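Local coordinates for acyl-coenzyme A oxidase (Caenorhabditis elegans, PDB 5K3H) that catalyses the FAD-dependent desaturation of acyl-CoAs to (2E)-enoyl-CoAs, the first step of peroxisomal beta-oxidation, passing electrons to oxygen and yielding hydrogen peroxide, at the interface of chains A and B. Numbering follows the deposited sequence. Chains: chain A/B, Acyl-coenzyme A oxidase.

The interface of chains A and B. Residues chain A 68-69, 72, 238; chain B 648-649.
B:Leu649 and A:Ile72 meet tip to tip at the apolar centre of this homodimer patch, with methyl CD2 of B:Leu649 3.8 Å from CD1 of A:Ile72. The leucine belongs to the short 3-10 helix 648-650 near the C-terminal end of one subunit; the isoleucine lies one turn along helix 68-85 of the other. The same methyl shows how an aliphatic side chain can pack against a charged pair, here over the flat face of the cation. It sits over the centre of one face of the A:Arg68 guanidinium, with CD2 of B:Leu649 3.5 Å from CZ of A:Arg68. The arginine reaches this position by staying extended, its CG anti to the backbone N (chi1 -170°), and the two side chains cross at about a right angle. A:Asp238, the last residue of strand 234-238, crosses the leucine obliquely, its carboxylate carbon CG 3.7 Å from CD2 of B:Leu649. Towards the rim, A:Glu69 bends at chi2 (81°) and brings carboxylate oxygen OE2 to 3.7 Å from ring carbon CB of B:Pro648. The same oxygen also approaches the second leucine methyl, CD1. Within chain A, a salt bridge joins the two charged groups that flank the leucine and probably helps hold the guanidinium face towards it: A:Arg68 NH1 donates a long, bent hydrogen bond of 3.3 Å to the syn side of A:Asp238 OD2, with NH1 31° out of the carboxylate plane and OD2 tilted from the guanidinium plane.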
# COMPACT_ATOMS: atom_id res chain seq x y z
N ARG A 68 6.41 -20.50 2.30
CA ARG A 68 5.17 -20.76 1.57
C ARG A 68 4.77 -22.22 1.66
O ARG A 68 3.61 -22.55 1.92
CB ARG A 68 5.32 -20.33 0.11
CG ARG A 68 3.98 -20.36 -0.59
CD ARG A 68 4.01 -20.03 -2.06
NE ARG A 68 2.63 -19.99 -2.52
CZ ARG A 68 2.25 -19.88 -3.79
NH1 ARG A 68 3.16 -19.81 -4.77
NH2 ARG A 68 0.96 -19.86 -4.08
N GLU A 69 5.74 -23.13 1.44
CA GLU A 69 5.48 -24.56 1.49
C GLU A 69 4.93 -24.98 2.86
O GLU A 69 4.01 -25.80 2.94
CB GLU A 69 6.76 -25.34 1.16
CG GLU A 69 7.23 -25.21 -0.30
CD GLU A 69 8.01 -23.91 -0.59
OE1 GLU A 69 8.35 -23.18 0.37
OE2 GLU A 69 8.24 -23.58 -1.79
N ILE A 72 1.18 -23.92 3.23
CA ILE A 72 0.27 -24.77 2.47
C ILE A 72 0.09 -26.11 3.16
O ILE A 72 -1.03 -26.64 3.25
CB ILE A 72 0.79 -24.95 1.04
CG1 ILE A 72 0.83 -23.60 0.31
CG2 ILE A 72 -0.05 -25.98 0.28
CD1 ILE A 72 1.41 -23.67 -1.07
N ASP A 238 1.34 -24.06 -10.95
CA ASP A 238 1.23 -22.84 -10.15
C ASP A 238 1.86 -21.65 -10.88
O ASP A 238 2.90 -21.79 -11.54
CB ASP A 238 1.90 -23.05 -8.80
CG ASP A 238 1.79 -21.84 -7.89
OD1 ASP A 238 0.68 -21.59 -7.34
OD2 ASP A 238 2.82 -21.14 -7.73
N PRO B 648 8.91 -22.35 -7.42
CA PRO B 648 9.17 -23.51 -6.55
C PRO B 648 8.05 -24.53 -6.44
O PRO B 648 8.34 -25.72 -6.25
CB PRO B 648 9.44 -22.86 -5.19
CG PRO B 648 10.05 -21.52 -5.58
CD PRO B 648 9.24 -21.08 -6.74
N LEU B 649 6.78 -24.13 -6.50
CA LEU B 649 5.70 -25.10 -6.41
C LEU B 649 5.62 -26.04 -7.61
O LEU B 649 4.88 -27.03 -7.53
CB LEU B 649 4.35 -24.40 -6.21
CG LEU B 649 3.88 -24.26 -4.76
CD1 LEU B 649 4.98 -23.95 -3.81
CD2 LEU B 649 2.75 -23.27 -4.61